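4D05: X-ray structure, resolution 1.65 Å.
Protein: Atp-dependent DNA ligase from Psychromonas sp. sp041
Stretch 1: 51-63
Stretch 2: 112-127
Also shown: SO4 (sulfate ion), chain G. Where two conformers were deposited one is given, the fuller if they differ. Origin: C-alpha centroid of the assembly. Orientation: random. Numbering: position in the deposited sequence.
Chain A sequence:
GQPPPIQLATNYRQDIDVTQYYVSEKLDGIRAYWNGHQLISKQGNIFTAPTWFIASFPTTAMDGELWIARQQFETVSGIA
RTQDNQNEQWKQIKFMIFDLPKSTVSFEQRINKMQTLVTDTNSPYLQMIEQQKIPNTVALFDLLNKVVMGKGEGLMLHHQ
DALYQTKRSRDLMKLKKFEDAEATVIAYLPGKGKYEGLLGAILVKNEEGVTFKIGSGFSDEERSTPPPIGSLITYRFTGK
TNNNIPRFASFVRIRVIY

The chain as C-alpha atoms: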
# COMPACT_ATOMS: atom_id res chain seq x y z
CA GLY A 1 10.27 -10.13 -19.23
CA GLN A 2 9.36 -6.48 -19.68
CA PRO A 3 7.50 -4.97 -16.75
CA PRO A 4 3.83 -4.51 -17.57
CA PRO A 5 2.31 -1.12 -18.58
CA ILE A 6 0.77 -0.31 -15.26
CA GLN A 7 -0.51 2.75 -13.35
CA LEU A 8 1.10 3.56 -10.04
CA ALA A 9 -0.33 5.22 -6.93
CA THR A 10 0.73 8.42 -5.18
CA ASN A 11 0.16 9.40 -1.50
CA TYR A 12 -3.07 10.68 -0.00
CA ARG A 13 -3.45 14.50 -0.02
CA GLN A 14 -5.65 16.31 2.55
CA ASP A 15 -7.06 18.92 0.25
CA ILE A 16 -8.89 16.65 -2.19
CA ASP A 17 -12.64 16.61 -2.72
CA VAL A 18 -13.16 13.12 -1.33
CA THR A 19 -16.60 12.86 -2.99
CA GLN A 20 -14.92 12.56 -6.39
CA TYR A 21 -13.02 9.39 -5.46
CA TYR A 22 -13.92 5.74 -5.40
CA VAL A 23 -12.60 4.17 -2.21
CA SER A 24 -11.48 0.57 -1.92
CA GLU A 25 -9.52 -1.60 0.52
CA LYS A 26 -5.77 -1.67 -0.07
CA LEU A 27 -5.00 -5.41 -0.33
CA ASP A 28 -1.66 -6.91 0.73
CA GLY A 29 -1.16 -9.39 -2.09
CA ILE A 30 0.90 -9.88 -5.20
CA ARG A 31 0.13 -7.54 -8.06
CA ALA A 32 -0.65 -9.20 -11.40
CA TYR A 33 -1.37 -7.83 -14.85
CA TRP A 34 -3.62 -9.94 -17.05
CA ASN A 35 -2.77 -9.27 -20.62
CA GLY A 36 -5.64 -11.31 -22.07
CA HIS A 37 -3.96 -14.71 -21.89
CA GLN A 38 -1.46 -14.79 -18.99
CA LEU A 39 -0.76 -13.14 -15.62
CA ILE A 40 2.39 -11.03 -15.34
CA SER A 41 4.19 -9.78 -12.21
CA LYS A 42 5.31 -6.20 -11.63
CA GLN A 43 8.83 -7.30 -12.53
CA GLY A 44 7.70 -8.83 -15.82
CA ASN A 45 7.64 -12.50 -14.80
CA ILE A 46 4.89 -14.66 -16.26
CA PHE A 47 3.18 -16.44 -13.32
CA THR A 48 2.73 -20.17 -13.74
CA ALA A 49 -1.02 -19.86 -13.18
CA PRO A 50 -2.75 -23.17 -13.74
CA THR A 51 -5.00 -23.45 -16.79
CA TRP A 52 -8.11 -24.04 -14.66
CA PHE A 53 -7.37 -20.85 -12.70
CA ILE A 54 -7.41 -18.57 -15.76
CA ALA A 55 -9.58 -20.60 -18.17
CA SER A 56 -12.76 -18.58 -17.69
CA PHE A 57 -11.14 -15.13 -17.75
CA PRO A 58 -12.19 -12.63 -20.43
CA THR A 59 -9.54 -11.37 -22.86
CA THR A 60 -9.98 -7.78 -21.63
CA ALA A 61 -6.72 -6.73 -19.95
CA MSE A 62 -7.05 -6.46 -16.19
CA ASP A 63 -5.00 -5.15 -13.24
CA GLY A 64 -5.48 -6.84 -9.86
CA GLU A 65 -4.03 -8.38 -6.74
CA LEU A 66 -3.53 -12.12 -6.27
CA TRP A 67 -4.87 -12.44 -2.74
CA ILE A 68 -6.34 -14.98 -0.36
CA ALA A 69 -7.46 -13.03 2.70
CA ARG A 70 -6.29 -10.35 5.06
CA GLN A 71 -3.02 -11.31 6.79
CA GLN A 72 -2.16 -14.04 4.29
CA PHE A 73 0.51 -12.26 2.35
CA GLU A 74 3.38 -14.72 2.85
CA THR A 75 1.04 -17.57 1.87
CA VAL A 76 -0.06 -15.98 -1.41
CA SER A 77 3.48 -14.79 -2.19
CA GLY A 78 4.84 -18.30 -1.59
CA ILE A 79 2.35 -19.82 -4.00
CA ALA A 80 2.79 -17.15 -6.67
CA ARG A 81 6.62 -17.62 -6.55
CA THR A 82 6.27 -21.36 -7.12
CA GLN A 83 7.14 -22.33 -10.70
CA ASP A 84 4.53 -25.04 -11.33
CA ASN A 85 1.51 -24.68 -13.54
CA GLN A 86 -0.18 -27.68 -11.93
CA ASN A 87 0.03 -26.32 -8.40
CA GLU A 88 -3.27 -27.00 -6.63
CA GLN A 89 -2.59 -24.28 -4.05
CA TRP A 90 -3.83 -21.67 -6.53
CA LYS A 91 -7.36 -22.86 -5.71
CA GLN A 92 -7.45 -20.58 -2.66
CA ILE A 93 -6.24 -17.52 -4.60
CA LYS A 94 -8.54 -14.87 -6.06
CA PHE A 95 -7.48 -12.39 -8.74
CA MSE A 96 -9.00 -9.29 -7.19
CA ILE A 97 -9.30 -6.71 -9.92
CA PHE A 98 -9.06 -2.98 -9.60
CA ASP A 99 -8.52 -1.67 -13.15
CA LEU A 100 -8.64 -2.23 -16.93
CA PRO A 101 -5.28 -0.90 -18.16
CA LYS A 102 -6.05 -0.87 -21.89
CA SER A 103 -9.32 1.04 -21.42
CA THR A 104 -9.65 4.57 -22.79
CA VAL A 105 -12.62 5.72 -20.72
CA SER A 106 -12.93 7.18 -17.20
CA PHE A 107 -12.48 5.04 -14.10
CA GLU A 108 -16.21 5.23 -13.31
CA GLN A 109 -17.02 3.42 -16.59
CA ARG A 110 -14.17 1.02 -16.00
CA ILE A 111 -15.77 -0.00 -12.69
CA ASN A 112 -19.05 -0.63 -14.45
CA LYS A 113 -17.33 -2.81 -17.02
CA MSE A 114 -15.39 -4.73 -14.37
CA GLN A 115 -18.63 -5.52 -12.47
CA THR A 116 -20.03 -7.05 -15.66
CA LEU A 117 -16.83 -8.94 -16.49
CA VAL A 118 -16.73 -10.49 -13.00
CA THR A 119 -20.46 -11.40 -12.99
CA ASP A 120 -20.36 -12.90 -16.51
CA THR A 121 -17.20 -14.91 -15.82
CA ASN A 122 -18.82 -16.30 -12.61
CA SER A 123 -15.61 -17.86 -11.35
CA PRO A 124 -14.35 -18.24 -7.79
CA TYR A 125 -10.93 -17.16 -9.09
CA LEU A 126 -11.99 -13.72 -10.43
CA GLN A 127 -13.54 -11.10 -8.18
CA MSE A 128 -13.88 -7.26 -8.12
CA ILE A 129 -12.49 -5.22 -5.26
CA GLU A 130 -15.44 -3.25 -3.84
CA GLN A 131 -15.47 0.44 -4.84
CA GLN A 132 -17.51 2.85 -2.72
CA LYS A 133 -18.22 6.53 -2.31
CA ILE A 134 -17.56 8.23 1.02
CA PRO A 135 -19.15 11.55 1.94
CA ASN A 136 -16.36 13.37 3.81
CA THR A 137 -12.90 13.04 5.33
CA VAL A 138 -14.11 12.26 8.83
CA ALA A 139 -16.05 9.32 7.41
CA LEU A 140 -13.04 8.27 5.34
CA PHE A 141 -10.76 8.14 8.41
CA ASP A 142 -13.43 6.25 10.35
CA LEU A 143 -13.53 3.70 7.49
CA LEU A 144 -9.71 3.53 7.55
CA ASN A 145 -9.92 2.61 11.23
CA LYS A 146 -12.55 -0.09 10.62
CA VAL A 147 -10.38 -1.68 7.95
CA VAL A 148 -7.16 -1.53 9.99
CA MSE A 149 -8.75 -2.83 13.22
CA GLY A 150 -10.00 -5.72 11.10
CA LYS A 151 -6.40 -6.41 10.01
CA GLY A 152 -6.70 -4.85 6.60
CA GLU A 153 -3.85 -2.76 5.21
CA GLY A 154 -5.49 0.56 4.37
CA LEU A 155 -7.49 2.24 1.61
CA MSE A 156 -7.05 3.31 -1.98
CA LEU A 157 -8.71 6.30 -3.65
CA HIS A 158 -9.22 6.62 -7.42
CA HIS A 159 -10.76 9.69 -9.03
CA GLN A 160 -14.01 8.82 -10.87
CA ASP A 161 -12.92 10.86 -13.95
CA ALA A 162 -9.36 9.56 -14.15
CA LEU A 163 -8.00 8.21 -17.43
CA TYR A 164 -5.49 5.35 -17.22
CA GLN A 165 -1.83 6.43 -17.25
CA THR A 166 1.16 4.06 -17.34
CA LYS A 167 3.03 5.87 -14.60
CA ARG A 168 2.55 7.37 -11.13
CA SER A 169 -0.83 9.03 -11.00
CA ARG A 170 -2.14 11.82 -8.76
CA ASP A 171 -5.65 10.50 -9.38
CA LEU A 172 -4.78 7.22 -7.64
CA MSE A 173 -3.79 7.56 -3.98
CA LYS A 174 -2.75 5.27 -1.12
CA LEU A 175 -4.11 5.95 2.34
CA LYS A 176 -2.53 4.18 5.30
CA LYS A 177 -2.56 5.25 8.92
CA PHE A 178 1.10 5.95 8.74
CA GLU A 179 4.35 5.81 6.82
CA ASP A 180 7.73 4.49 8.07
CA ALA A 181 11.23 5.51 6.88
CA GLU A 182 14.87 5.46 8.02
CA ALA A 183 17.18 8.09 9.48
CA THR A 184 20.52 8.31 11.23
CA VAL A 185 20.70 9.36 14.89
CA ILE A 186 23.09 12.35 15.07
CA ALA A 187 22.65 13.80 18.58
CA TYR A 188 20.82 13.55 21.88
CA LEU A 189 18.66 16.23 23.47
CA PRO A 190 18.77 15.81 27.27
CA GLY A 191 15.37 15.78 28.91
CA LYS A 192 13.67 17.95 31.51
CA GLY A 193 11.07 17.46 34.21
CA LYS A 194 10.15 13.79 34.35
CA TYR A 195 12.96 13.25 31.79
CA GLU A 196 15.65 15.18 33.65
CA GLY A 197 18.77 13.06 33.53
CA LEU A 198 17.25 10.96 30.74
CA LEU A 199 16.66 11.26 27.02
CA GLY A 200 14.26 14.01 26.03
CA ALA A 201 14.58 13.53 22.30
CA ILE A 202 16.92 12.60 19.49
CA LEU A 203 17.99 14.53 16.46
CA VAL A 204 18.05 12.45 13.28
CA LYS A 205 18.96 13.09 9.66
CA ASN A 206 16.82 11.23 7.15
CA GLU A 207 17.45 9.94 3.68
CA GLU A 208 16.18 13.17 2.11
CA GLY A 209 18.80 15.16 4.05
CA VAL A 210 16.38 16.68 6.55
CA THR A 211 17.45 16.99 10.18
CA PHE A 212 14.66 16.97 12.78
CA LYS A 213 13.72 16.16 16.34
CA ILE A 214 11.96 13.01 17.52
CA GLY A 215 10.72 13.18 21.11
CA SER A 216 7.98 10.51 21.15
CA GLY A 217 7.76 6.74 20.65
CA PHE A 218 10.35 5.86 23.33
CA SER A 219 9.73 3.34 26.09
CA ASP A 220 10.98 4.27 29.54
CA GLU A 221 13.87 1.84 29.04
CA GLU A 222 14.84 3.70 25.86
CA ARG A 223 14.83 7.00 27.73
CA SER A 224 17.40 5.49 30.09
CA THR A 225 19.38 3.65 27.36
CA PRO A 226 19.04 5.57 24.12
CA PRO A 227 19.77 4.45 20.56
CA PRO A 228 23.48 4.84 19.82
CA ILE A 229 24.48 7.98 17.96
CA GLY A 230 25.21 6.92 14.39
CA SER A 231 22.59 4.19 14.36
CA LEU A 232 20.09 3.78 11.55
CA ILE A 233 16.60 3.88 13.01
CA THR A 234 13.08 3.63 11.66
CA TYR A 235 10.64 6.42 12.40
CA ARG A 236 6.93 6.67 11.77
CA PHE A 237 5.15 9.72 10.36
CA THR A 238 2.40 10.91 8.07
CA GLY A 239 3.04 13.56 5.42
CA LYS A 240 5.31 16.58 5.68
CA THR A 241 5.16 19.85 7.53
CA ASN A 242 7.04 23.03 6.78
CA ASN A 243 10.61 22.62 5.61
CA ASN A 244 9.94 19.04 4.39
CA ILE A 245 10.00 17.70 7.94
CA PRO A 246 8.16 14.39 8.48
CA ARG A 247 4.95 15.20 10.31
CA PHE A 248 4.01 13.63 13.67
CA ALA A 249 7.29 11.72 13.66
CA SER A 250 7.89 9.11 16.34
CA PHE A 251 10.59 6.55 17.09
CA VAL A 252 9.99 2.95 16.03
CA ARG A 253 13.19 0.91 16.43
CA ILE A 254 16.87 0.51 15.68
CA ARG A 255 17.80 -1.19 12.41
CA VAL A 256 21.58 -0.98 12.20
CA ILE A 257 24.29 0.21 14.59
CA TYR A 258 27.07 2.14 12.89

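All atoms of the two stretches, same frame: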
# COMPACT_ATOMS: atom_id res chain seq x y z
N THR A 51 -4.01 -23.67 -15.75
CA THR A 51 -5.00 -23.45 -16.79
C THR A 51 -6.40 -23.28 -16.21
O THR A 51 -7.16 -22.42 -16.65
CB THR A 51 -5.00 -24.64 -17.74
OG1 THR A 51 -3.70 -24.75 -18.28
CG2 THR A 51 -5.97 -24.44 -18.82
N TRP A 52 -6.77 -24.12 -15.25
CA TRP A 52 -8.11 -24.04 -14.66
C TRP A 52 -8.33 -22.75 -13.87
O TRP A 52 -9.48 -22.34 -13.64
CB TRP A 52 -8.39 -25.28 -13.77
CG TRP A 52 -7.25 -25.64 -12.85
CD1 TRP A 52 -6.29 -26.58 -13.09
CD2 TRP A 52 -6.94 -25.06 -11.57
NE1 TRP A 52 -5.41 -26.63 -12.05
CE2 TRP A 52 -5.79 -25.72 -11.10
CE3 TRP A 52 -7.53 -24.09 -10.77
CZ2 TRP A 52 -5.21 -25.42 -9.86
CZ3 TRP A 52 -6.94 -23.79 -9.52
CH2 TRP A 52 -5.80 -24.46 -9.09
N PHE A 53 -7.24 -22.11 -13.44
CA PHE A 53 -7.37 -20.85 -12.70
C PHE A 53 -7.78 -19.70 -13.64
O PHE A 53 -8.62 -18.88 -13.31
CB PHE A 53 -6.05 -20.52 -12.01
CG PHE A 53 -6.13 -19.32 -11.10
CD1 PHE A 53 -6.58 -19.46 -9.78
CD2 PHE A 53 -5.74 -18.06 -11.55
CE1 PHE A 53 -6.66 -18.34 -8.95
CE2 PHE A 53 -5.83 -16.97 -10.71
CZ PHE A 53 -6.29 -17.11 -9.42
N ILE A 54 -7.20 -19.68 -14.84
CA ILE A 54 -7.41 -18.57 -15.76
C ILE A 54 -8.40 -18.89 -16.90
O ILE A 54 -8.75 -18.01 -17.67
CB ILE A 54 -6.10 -18.12 -16.40
CG1 ILE A 54 -5.52 -19.25 -17.26
CG2 ILE A 54 -5.10 -17.59 -15.32
CD1 ILE A 54 -4.32 -18.83 -18.12
N ALA A 55 -8.82 -20.15 -17.00
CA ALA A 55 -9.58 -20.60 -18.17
C ALA A 55 -10.83 -19.78 -18.51
O ALA A 55 -11.14 -19.60 -19.70
CB ALA A 55 -9.97 -22.05 -18.00
N SER A 56 -11.53 -19.30 -17.48
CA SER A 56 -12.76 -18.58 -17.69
C SER A 56 -12.57 -17.08 -17.97
O SER A 56 -13.51 -16.39 -18.32
CB SER A 56 -13.61 -18.71 -16.43
OG SER A 56 -12.96 -17.99 -15.38
N PHE A 57 -11.37 -16.58 -17.74
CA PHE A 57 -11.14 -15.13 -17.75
C PHE A 57 -11.44 -14.55 -19.13
O PHE A 57 -11.16 -15.18 -20.16
CB PHE A 57 -9.67 -14.79 -17.40
CG PHE A 57 -9.29 -14.98 -15.95
CD1 PHE A 57 -10.14 -15.61 -15.03
CD2 PHE A 57 -8.07 -14.52 -15.52
CE1 PHE A 57 -9.73 -15.78 -13.70
CE2 PHE A 57 -7.64 -14.68 -14.22
CZ PHE A 57 -8.48 -15.31 -13.29
N PRO A 58 -11.99 -13.35 -19.17
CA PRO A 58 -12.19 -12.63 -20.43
C PRO A 58 -10.85 -12.15 -20.99
O PRO A 58 -9.86 -12.16 -20.26
CB PRO A 58 -13.05 -11.44 -20.01
CG PRO A 58 -12.64 -11.17 -18.61
CD PRO A 58 -12.40 -12.54 -18.01
N THR A 59 -10.80 -11.77 -22.25
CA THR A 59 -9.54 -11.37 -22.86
C THR A 59 -9.25 -9.88 -22.64
O THR A 59 -8.18 -9.39 -22.99
CB THR A 59 -9.43 -11.79 -24.33
OG1 THR A 59 -10.60 -11.40 -25.03
CG2 THR A 59 -9.28 -13.31 -24.45
N THR A 60 -10.20 -9.17 -22.02
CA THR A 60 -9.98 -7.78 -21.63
C THR A 60 -8.79 -7.74 -20.67
O THR A 60 -8.73 -8.54 -19.74
CB THR A 60 -11.21 -7.25 -20.91
OG1 THR A 60 -12.35 -7.36 -21.77
CG2 THR A 60 -11.02 -5.81 -20.50
N ALA A 61 -7.83 -6.86 -20.90
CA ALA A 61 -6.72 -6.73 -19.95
C ALA A 61 -7.21 -6.23 -18.61
O ALA A 61 -8.09 -5.38 -18.53
CB ALA A 61 -5.67 -5.81 -20.50
N MSE A 62 -6.64 -6.79 -17.55
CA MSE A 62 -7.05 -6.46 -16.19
C MSE A 62 -5.86 -6.30 -15.24
O MSE A 62 -4.87 -7.02 -15.35
CB MSE A 62 -7.99 -7.58 -15.61
CG MSE A 62 -9.28 -7.81 -16.48
SE MSE A 62 -10.43 -9.17 -15.71
CE MSE A 62 -9.39 -10.71 -16.29
N ASP A 63 -5.97 -5.37 -14.30
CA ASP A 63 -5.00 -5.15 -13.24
C ASP A 63 -5.62 -5.58 -11.92
O ASP A 63 -6.72 -5.18 -11.64
CB ASP A 63 -4.68 -3.68 -13.14
CG ASP A 63 -3.30 -3.36 -13.50
OD1 ASP A 63 -2.92 -3.57 -14.67
OD2 ASP A 63 -2.58 -2.84 -12.63
N ASN A 112 -17.84 -0.00 -13.95
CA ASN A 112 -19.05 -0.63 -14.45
C ASN A 112 -18.74 -1.84 -15.33
O ASN A 112 -19.38 -2.89 -15.23
CB ASN A 112 -19.90 0.40 -15.18
CG ASN A 112 -21.29 -0.07 -15.39
OD1 ASN A 112 -21.55 -0.75 -16.39
ND2 ASN A 112 -22.22 0.25 -14.43
N LYS A 113 -17.73 -1.69 -16.18
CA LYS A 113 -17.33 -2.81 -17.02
C LYS A 113 -16.79 -3.98 -16.18
O LYS A 113 -17.12 -5.13 -16.44
CB LYS A 113 -16.32 -2.40 -18.08
CG LYS A 113 -16.00 -3.51 -19.04
CD LYS A 113 -15.20 -3.04 -20.21
CE LYS A 113 -14.93 -4.16 -21.16
NZ LYS A 113 -14.27 -3.68 -22.41
N MSE A 114 -15.94 -3.67 -15.20
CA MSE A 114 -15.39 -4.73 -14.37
C MSE A 114 -16.48 -5.53 -13.65
O MSE A 114 -16.38 -6.75 -13.54
CB MSE A 114 -14.42 -4.13 -13.32
CG MSE A 114 -13.14 -3.68 -13.92
SE MSE A 114 -11.77 -3.26 -12.54
CE MSE A 114 -12.51 -1.60 -11.97
N GLN A 115 -17.52 -4.84 -13.16
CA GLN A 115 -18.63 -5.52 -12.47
C GLN A 115 -19.24 -6.55 -13.41
O GLN A 115 -19.49 -7.67 -13.01
CB GLN A 115 -19.72 -4.55 -12.00
CG GLN A 115 -19.26 -3.57 -10.92
CD GLN A 115 -20.30 -2.49 -10.53
OE1 GLN A 115 -20.74 -1.68 -11.37
NE2 GLN A 115 -20.63 -2.42 -9.23
N THR A 116 -19.49 -6.15 -14.65
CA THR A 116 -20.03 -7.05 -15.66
C THR A 116 -19.09 -8.20 -15.99
O THR A 116 -19.52 -9.35 -16.05
CB THR A 116 -20.41 -6.29 -16.94
OG1 THR A 116 -21.46 -5.37 -16.65
CG2 THR A 116 -20.93 -7.24 -17.98
N LEU A 117 -17.81 -7.91 -16.20
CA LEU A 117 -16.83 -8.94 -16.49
C LEU A 117 -16.81 -10.00 -15.37
O LEU A 117 -16.83 -11.21 -15.64
CB LEU A 117 -15.44 -8.34 -16.66
CG LEU A 117 -15.20 -7.44 -17.87
CD1 LEU A 117 -13.79 -6.88 -17.78
CD2 LEU A 117 -15.42 -8.18 -19.18
N VAL A 118 -16.76 -9.56 -14.12
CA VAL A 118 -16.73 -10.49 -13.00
C VAL A 118 -18.01 -11.34 -12.92
O VAL A 118 -17.95 -12.57 -12.73
CB VAL A 118 -16.42 -9.75 -11.67
CG1 VAL A 118 -16.67 -10.66 -10.48
CG2 VAL A 118 -14.99 -9.22 -11.69
N THR A 119 -19.17 -10.69 -13.07
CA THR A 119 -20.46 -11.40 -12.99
C THR A 119 -20.61 -12.43 -14.11
O THR A 119 -21.02 -13.60 -13.88
CB THR A 119 -21.64 -10.39 -12.95
OG1 THR A 119 -21.50 -9.53 -11.81
CG2 THR A 119 -22.96 -11.14 -12.82
N ASP A 120 -20.23 -12.03 -15.32
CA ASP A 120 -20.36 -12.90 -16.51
C ASP A 120 -19.39 -14.09 -16.43
O ASP A 120 -19.72 -15.19 -16.81
CB ASP A 120 -20.08 -12.10 -17.79
CG ASP A 120 -21.24 -11.16 -18.16
OD1 ASP A 120 -22.30 -11.21 -17.49
OD2 ASP A 120 -21.08 -10.37 -19.11
N THR A 121 -18.18 -13.86 -15.95
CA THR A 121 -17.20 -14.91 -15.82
C THR A 121 -17.66 -15.94 -14.76
O THR A 121 -17.49 -17.14 -14.96
CB THR A 121 -15.82 -14.30 -15.43
OG1 THR A 121 -15.39 -13.41 -16.47
CG2 THR A 121 -14.79 -15.36 -15.21
N ASN A 122 -18.24 -15.45 -13.66
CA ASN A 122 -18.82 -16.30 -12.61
C ASN A 122 -17.86 -17.36 -12.12
O ASN A 122 -18.20 -18.53 -12.00
CB ASN A 122 -20.12 -16.96 -13.11
CG ASN A 122 -20.97 -17.49 -11.96
OD1 ASN A 122 -20.99 -16.94 -10.87
ND2 ASN A 122 -21.67 -18.58 -12.21
N SER A 123 -16.64 -16.94 -11.83
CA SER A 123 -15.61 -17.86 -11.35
C SER A 123 -15.18 -17.51 -9.94
O SER A 123 -15.06 -16.33 -9.60
CB SER A 123 -14.40 -17.78 -12.26
OG SER A 123 -13.31 -18.47 -11.73
N PRO A 124 -14.92 -18.54 -9.10
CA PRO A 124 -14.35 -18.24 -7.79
C PRO A 124 -13.01 -17.51 -7.87
O PRO A 124 -12.63 -16.82 -6.92
CB PRO A 124 -14.17 -19.63 -7.16
CG PRO A 124 -13.99 -20.54 -8.33
CD PRO A 124 -14.95 -19.99 -9.35
N TYR A 125 -12.31 -17.64 -9.00
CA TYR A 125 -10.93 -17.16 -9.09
C TYR A 125 -10.85 -15.70 -9.54
O TYR A 125 -9.77 -15.11 -9.52
CB TYR A 125 -10.13 -18.04 -10.04
CG TYR A 125 -10.31 -19.50 -9.80
CD1 TYR A 125 -10.05 -20.07 -8.56
CD2 TYR A 125 -10.74 -20.33 -10.83
CE1 TYR A 125 -10.24 -21.43 -8.34
CE2 TYR A 125 -10.94 -21.68 -10.63
CZ TYR A 125 -10.69 -22.23 -9.38
OH TYR A 125 -10.89 -23.57 -9.17
N LEU A 126 -11.98 -15.10 -9.92
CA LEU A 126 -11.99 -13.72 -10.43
C LEU A 126 -13.06 -12.93 -9.72
O LEU A 126 -14.26 -13.26 -9.77
CB LEU A 126 -12.24 -13.66 -11.95
CG LEU A 126 -12.22 -12.27 -12.59
CD1 LEU A 126 -10.80 -11.70 -12.59
CD2 LEU A 126 -12.75 -12.30 -14.02
N GLN A 127 -12.62 -11.90 -9.00
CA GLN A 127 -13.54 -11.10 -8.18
C GLN A 127 -13.17 -9.61 -8.25
O GLN A 127 -12.05 -9.30 -8.59
CB GLN A 127 -13.60 -11.67 -6.75
CG GLN A 127 -14.87 -12.55 -6.70
CD GLN A 127 -14.75 -13.95 -6.17
OE1 GLN A 127 -14.23 -14.18 -5.06
NE2 GLN A 127 -15.31 -14.90 -6.92
S SO4 G . -9.41 -3.91 -23.50
O1 SO4 G . -10.69 -4.58 -23.86
O2 SO4 G . -8.96 -3.22 -24.73
O3 SO4 G . -9.69 -2.87 -22.42
O4 SO4 G . -8.37 -4.93 -23.08
O HOH W 1 -12.49 -5.70 -23.92

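Two segments distant in sequence can pack closely without a single direct hydrogen bond between them, provided that side chains from one fill the spaces offered by the other. Residues 51–63 and 112–127 of this DNA ligase illustrate the principle: together they bury 635 Å², almost entirely through van der Waals contact. The chains run in opposite senses. Phe53 lies nearest Tyr125, Ser56 nearest Thr121, Pro58 nearest Leu117 and Met62 nearest Met114; the CA–CA separation is 6.3 Å for Phe53 and Tyr125 and 6.1 Å for Ser56 and Thr121, then opens to 8.7 Å for Met62 and Met114.

Tyr125 makes the largest contribution, 111 Å². It sits in a type I turn from Ser123 to Leu126, where its backbone N donates a hydrogen bond of 3.0 Å to Ser123 OG, helping to hold the turn. Its CB lies over the face of the Phe53 ring, 3.9 Å from the centroid, a CH-pi contact in which a weakly polarised C–H group meets the pi cloud. The Tyr125 ring is inclined to the rings of Phe53 and Trp52, its plane at 34° and 58° to them (the six-membered ring in Trp52). Backbone atoms join this cluster too, with Trp52 O 3.4 Å from Tyr125 CE2.

Leu117 covers 64 Å² and projects from the helix toward the loop. Its CD2 is 4.1 Å from Pro58 CB and its CD1 4.0 Å from Thr60 CG2, so the branched end of Leu117 lies against both Pro58 and Thr60. One helical turn later, Thr121 OG1 donates to Leu117 O at 2.8 Å. The hydroxyl's proton is engaged inside the helix, and Thr121 OG1 also lies 3.5 Å from Pro58 CD, while Thr121 CG2 comes within 3.2 Å of Ser56 OG.

Leu126, buried and covering 60 Å², ties the cluster together. Its CB is 3.7 Å from Phe57 CE1, and its CD1 lies over one face of the Phe57 ring while also approaching SE of Met62, a selenomethionine, at 4.0 Å. Its CD2 reaches Pro58 CD at 4.0 Å. One branched side chain thus touches three residues of the other stretch.

Polar bridging is left to solvent at the exposed margin. There a water accepts a hydrogen bond from Lys113 NZ at 3.1 Å and forms another with Thr60 OG1 at 2.7 Å, linking side chains whose closest direct approach is 4.2 Å, from Thr60 OG1 to Lys113 CE. Nearby, Ala61 N donates to O4 of a sulfate ion, probably from the crystallisation liquor, at 3.0 Å.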